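Local coordinates for actin-related protein 8 (PDB 4FO0) that binds ATP with low basal ATPase activity and serves as a proposed core subunit of the INO80 chromatin-remodelling complex, at residues A[71-74]-A[75-79]; A[287-290]-A[291-295]. One frame throughout, in Å; residues are numbered along the deposited sequence. Where two conformers were deposited one is given.

Interaction 1: A[71-74]-A[75-79]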
loop_
_atom_site.group_PDB
_atom_site.type_symbol
_atom_site.label_atom_id
_atom_site.label_comp_id
_atom_site.label_asym_id
_atom_site.label_seq_id
_atom_site.Cartn_x
_atom_site.Cartn_y
_atom_site.Cartn_z
ATOM N N SER A 71 12.537 -19.952 9.218
ATOM C CA SER A 71 11.421 -19.395 8.454
ATOM C C SER A 71 10.297 -20.379 8.264
ATOM O O SER A 71 9.126 -20.024 8.366
ATOM C CB SER A 71 11.873 -18.879 7.095
ATOM O OG SER A 71 12.571 -17.659 7.235
ATOM N N ASN A 72 10.648 -21.622 7.984
ATOM C CA ASN A 72 9.631 -22.596 7.665
ATOM C C ASN A 72 8.806 -22.985 8.881
ATOM O O ASN A 72 7.579 -23.045 8.809
ATOM C CB ASN A 72 10.243 -23.820 7.006
ATOM C CG ASN A 72 9.258 -24.535 6.132
ATOM O OD1 ASN A 72 9.163 -24.254 4.936
ATOM N ND2 ASN A 72 8.483 -25.445 6.726
ATOM N N GLU A 73 9.480 -23.232 10.002
ATOM C CA GLU A 73 8.789 -23.520 11.251
ATOM C C GLU A 73 7.888 -22.371 11.694
ATOM O O GLU A 73 6.739 -22.592 12.072
ATOM C CB GLU A 73 9.782 -23.839 12.358
ATOM C CG GLU A 73 9.138 -23.899 13.730
ATOM C CD GLU A 73 9.824 -24.882 14.663
ATOM O OE1 GLU A 73 11.049 -25.100 14.501
ATOM O OE2 GLU A 73 9.129 -25.438 15.552
ATOM N N GLN A 74 8.418 -21.149 11.654
ATOM C CA GLN A 74 7.661 -19.959 12.040
ATOM C C GLN A 74 6.383 -19.840 11.222
ATOM O O GLN A 74 5.302 -19.573 11.746
ATOM C CB GLN A 74 8.518 -18.703 11.869
ATOM C CG GLN A 74 7.865 -17.407 12.356
ATOM C CD GLN A 74 8.840 -16.239 12.355
ATOM O OE1 GLN A 74 8.717 -15.318 11.562
ATOM N NE2 GLN A 74 9.824 -16.288 13.240
ATOM N N ARG A 75 6.524 -20.062 9.927
ATOM C CA ARG A 75 5.401 -20.065 9.004
ATOM C C ARG A 75 4.340 -21.088 9.457
ATOM O O ARG A 75 3.169 -20.743 9.652
ATOM C CB ARG A 75 5.947 -20.361 7.606
ATOM C CG ARG A 75 5.014 -20.157 6.443
ATOM C CD ARG A 75 5.795 -20.330 5.134
ATOM N NE ARG A 75 6.731 -19.226 4.945
ATOM C CZ ARG A 75 8.050 -19.355 4.819
ATOM N NH1 ARG A 75 8.609 -20.572 4.845
ATOM N NH2 ARG A 75 8.805 -18.258 4.659
ATOM N N GLN A 76 4.761 -22.338 9.636
ATOM C CA GLN A 76 3.922 -23.399 10.207
ATOM C C GLN A 76 3.135 -22.994 11.464
ATOM O O GLN A 76 1.918 -23.195 11.557
ATOM C CB GLN A 76 4.805 -24.592 10.585
ATOM C CG GLN A 76 5.366 -25.345 9.416
ATOM C CD GLN A 76 4.271 -25.814 8.498
ATOM O OE1 GLN A 76 3.313 -25.082 8.246
ATOM N NE2 GLN A 76 4.389 -27.046 8.005
ATOM N N ASN A 77 3.846 -22.458 12.449
ATOM C CA ASN A 77 3.231 -22.161 13.728
ATOM C C ASN A 77 2.234 -21.030 13.618
ATOM O O ASN A 77 1.204 -21.033 14.298
ATOM C CB ASN A 77 4.297 -21.885 14.792
ATOM C CG ASN A 77 5.235 -23.080 15.012
ATOM O OD1 ASN A 77 4.827 -24.260 14.962
ATOM N ND2 ASN A 77 6.505 -22.774 15.246
ATOM N N GLY A 78 2.535 -20.068 12.747
ATOM C CA GLY A 78 1.615 -18.982 12.453
ATOM C C GLY A 78 0.327 -19.490 11.820
ATOM O O GLY A 78 -0.779 -19.056 12.173
ATOM N N LEU A 79 0.471 -20.414 10.876
ATOM C CA LEU A 79 -0.677 -20.944 10.166
ATOM C C LEU A 79 -1.558 -21.741 11.135
ATOM O O LEU A 79 -2.776 -21.818 10.978
ATOM C CB LEU A 79 -0.205 -21.786 8.984
ATOM C CG LEU A 79 -1.268 -22.370 8.059
ATOM C CD1 LEU A 79 -2.077 -21.267 7.413
ATOM C CD2 LEU A 79 -0.622 -23.266 7.013
#
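Ser71 and Arg75 pair across the first turn of the α-helix 71-88 of this actin-family protein, and the turns that follow show how a helix start shares out its donors and acceptors. Four successive i to i+4 backbone bonds satisfy the carbonyls of the first turn. Arg75 N donates to Ser71 O, and Gln76 N to Asn72 O in a nearly straight bond (179° at the hydrogen). Asn77 N lies 2.9 Å from its acceptor, Glu73 O, and the bond from Gly78 N to Gln74 O is of similar length, as are the first two.

Two polar ends, of Ser71 and Arg75, find their partners outside the turn. Ser71 OG, on a buried residue, is hydrogen-bonded to Gly368 O, and Arg75 NH2 donates to Leu66 O, so both tie the helix start to neighbouring loop backbone. Glu73 and Asn77 stay on the exposed side, where Glu73 CG lies beside Asn77 ND2, carboxylate and amide planes turned 53° apart; the amide nitrogen is poorly angled for a bond to Glu73 O.

Arg75 runs extended as far as CG and CD, then turns at chi3 (-69°), which lays its guanidinium alongside the first turn. Ser71 O sits over one face of that group, offset toward the rim and 3.6 Å from Arg75 NH1, while Asn72 OD1 lies in its plane at the edge, 3.7 Å from the same nitrogen.

Interaction 2: A[287-290]-A[291-295]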
loop_
_atom_site.group_PDB
_atom_site.type_symbol
_atom_site.label_atom_id
_atom_site.label_comp_id
_atom_site.label_asym_id
_atom_site.label_seq_id
_atom_site.Cartn_x
_atom_site.Cartn_y
_atom_site.Cartn_z
ATOM N N PHE A 287 -0.694 -16.327 0.036
ATOM C CA PHE A 287 -1.724 -16.957 -0.778
ATOM C C PHE A 287 -1.132 -17.842 -1.880
ATOM O O PHE A 287 -1.611 -18.938 -2.142
ATOM C CB PHE A 287 -2.637 -15.903 -1.395
ATOM C CG PHE A 287 -3.873 -16.478 -2.018
ATOM C CD1 PHE A 287 -4.655 -17.397 -1.321
ATOM C CD2 PHE A 287 -4.265 -16.100 -3.290
ATOM C CE1 PHE A 287 -5.800 -17.937 -1.887
ATOM C CE2 PHE A 287 -5.415 -16.629 -3.864
ATOM C CZ PHE A 287 -6.185 -17.550 -3.160
ATOM N N TYR A 288 -0.086 -17.361 -2.525
ATOM C CA TYR A 288 0.610 -18.174 -3.493
ATOM C C TYR A 288 1.113 -19.476 -2.876
ATOM O O TYR A 288 0.915 -20.560 -3.418
ATOM C CB TYR A 288 1.781 -17.393 -4.105
ATOM C CG TYR A 288 2.626 -18.226 -5.040
ATOM C CD1 TYR A 288 2.050 -18.903 -6.118
ATOM C CD2 TYR A 288 3.998 -18.337 -4.852
ATOM C CE1 TYR A 288 2.824 -19.679 -6.979
ATOM C CE2 TYR A 288 4.777 -19.094 -5.707
ATOM C CZ TYR A 288 4.188 -19.762 -6.769
ATOM O OH TYR A 288 4.979 -20.508 -7.605
ATOM N N TRP A 289 1.785 -19.360 -1.744
ATOM C CA TRP A 289 2.368 -20.528 -1.070
ATOM C C TRP A 289 1.292 -21.522 -0.661
ATOM O O TRP A 289 1.449 -22.742 -0.821
ATOM C CB TRP A 289 3.171 -20.087 0.149
ATOM C CG TRP A 289 3.489 -21.157 1.174
ATOM C CD1 TRP A 289 4.355 -22.211 1.033
ATOM C CD2 TRP A 289 2.970 -21.250 2.506
ATOM N NE1 TRP A 289 4.391 -22.957 2.190
ATOM C CE2 TRP A 289 3.546 -22.384 3.109
ATOM C CE3 TRP A 289 2.064 -20.480 3.246
ATOM C CZ2 TRP A 289 3.244 -22.772 4.418
ATOM C CZ3 TRP A 289 1.768 -20.866 4.544
ATOM C CH2 TRP A 289 2.358 -22.002 5.117
ATOM N N LEU A 290 0.173 -21.004 -0.167
ATOM C CA LEU A 290 -0.941 -21.874 0.187
ATOM C C LEU A 290 -1.476 -22.573 -1.060
ATOM O O LEU A 290 -1.684 -23.790 -1.052
ATOM C CB LEU A 290 -2.040 -21.088 0.899
ATOM C CG LEU A 290 -1.616 -20.457 2.225
ATOM C CD1 LEU A 290 -2.655 -19.455 2.763
ATOM C CD2 LEU A 290 -1.346 -21.540 3.227
ATOM N N MET A 291 -1.690 -21.810 -2.132
ATOM C CA MET A 291 -2.194 -22.380 -3.386
ATOM C C MET A 291 -1.270 -23.442 -3.981
ATOM O O MET A 291 -1.730 -24.415 -4.560
ATOM C CB MET A 291 -2.441 -21.302 -4.425
ATOM C CG MET A 291 -3.620 -20.411 -4.109
ATOM S SD MET A 291 -4.029 -19.276 -5.472
ATOM C CE MET A 291 -2.521 -18.357 -5.733
ATOM N N GLN A 292 0.034 -23.266 -3.863
ATOM C CA GLN A 292 0.921 -24.311 -4.339
ATOM C C GLN A 292 0.592 -25.630 -3.656
ATOM O O GLN A 292 0.467 -26.660 -4.316
ATOM C CB GLN A 292 2.363 -23.942 -4.087
ATOM C CG GLN A 292 2.944 -23.029 -5.115
ATOM C CD GLN A 292 4.385 -22.705 -4.793
ATOM O OE1 GLN A 292 4.672 -22.006 -3.817
ATOM N NE2 GLN A 292 5.304 -23.234 -5.593
ATOM N N ARG A 293 0.436 -25.592 -2.335
ATOM C CA ARG A 293 0.069 -26.789 -1.589
ATOM C C ARG A 293 -1.250 -27.401 -2.084
ATOM O O ARG A 293 -1.450 -28.603 -1.995
ATOM C CB ARG A 293 0.013 -26.502 -0.083
ATOM C CG ARG A 293 1.358 -26.149 0.520
ATOM C CD ARG A 293 1.231 -25.156 1.688
ATOM N NE ARG A 293 0.938 -25.796 2.973
ATOM C CZ ARG A 293 -0.283 -25.959 3.481
ATOM N NH1 ARG A 293 -0.428 -26.551 4.660
ATOM N NH2 ARG A 293 -1.360 -25.534 2.821
ATOM N N ALA A 294 -2.145 -26.579 -2.613
ATOM C CA ALA A 294 -3.394 -27.097 -3.167
ATOM C C ALA A 294 -3.276 -27.519 -4.637
ATOM O O ALA A 294 -4.290 -27.775 -5.288
ATOM C CB ALA A 294 -4.505 -26.079 -3.005
ATOM N N GLY A 295 -2.051 -27.576 -5.166
ATOM C CA GLY A 295 -1.842 -27.943 -6.561
ATOM C C GLY A 295 -2.139 -26.872 -7.606
ATOM O O GLY A 295 -2.689 -27.155 -8.671
#
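A Schellman motif closes helix 280-293 of the actin fold, and in the last turns before it Phe287, Tyr288 and Trp289 each receive the side chain four residues on, Met291, Gln292 and Arg293, over a ring face. The backbone beneath is helical: Met291 N bonds to Phe287 O and Gln292 N to Tyr288 O, both at 2.9 Å, whereas the bond from Arg293 N to Trp289 O is weak. Ala294 N still reaches Leu290 O, and then Gly295, at a positive phi that favours glycine, lets its N turn back to Gln292 O while Phe296 N reaches Met291 O.

Phe287 and Met291 form a Met-aromatic contact on the buried side, where Leu350 and Phe348 of strand 343-350 also pack. Met291 SD is 3.8 Å from the Phe287 ring centroid but shifted toward the CE2 edge, and the bend at chi3 (-58°) brings CE back toward the ring, beside SD. Met291 CG adds a CH-π contact at 4.0 Å from the same centroid, closer to the normal. Tyr288 is met differently, by a flat group. The Gln292 amide stacks on the phenol ring with planes only 11° apart, OE1 above CE2 and CD above CZ, and CG makes a further CH-π contact; NE2 lies near Tyr288 OH but is poorly angled for a bond.

Trp289 has two conformers, so its contacts are less certain. In one of them any cation-π attraction is at most weak, since Arg293 CZ is 5.2 Å from the six-membered ring centroid. Arg293 CD lies over one face of the indole, 4.1 Å from the centroid of its five-membered ring.

How the interactions relate
Both interactions are local i to i+4 contacts in the same actin-family protein, one at the start of a helix and the other at the end of another, and the two helices pack against each other. Interaction 1 is the more exposed and is mainly polar; interaction 2 is largely buried, and its side chains meet through sulfur, CH-π and amide stacking on aromatic faces. Where they join, packing dominates: Arg75 CG lies 3.5 Å from Trp289 CH2 in one Trp289 conformer, and Leu79 CD2 touches Trp289, Leu290 and the Arg293 guanidinium. Beyond CG, the Arg75 guanidinium lies along the first turn of helix 71-88 and donates to Leu66 O.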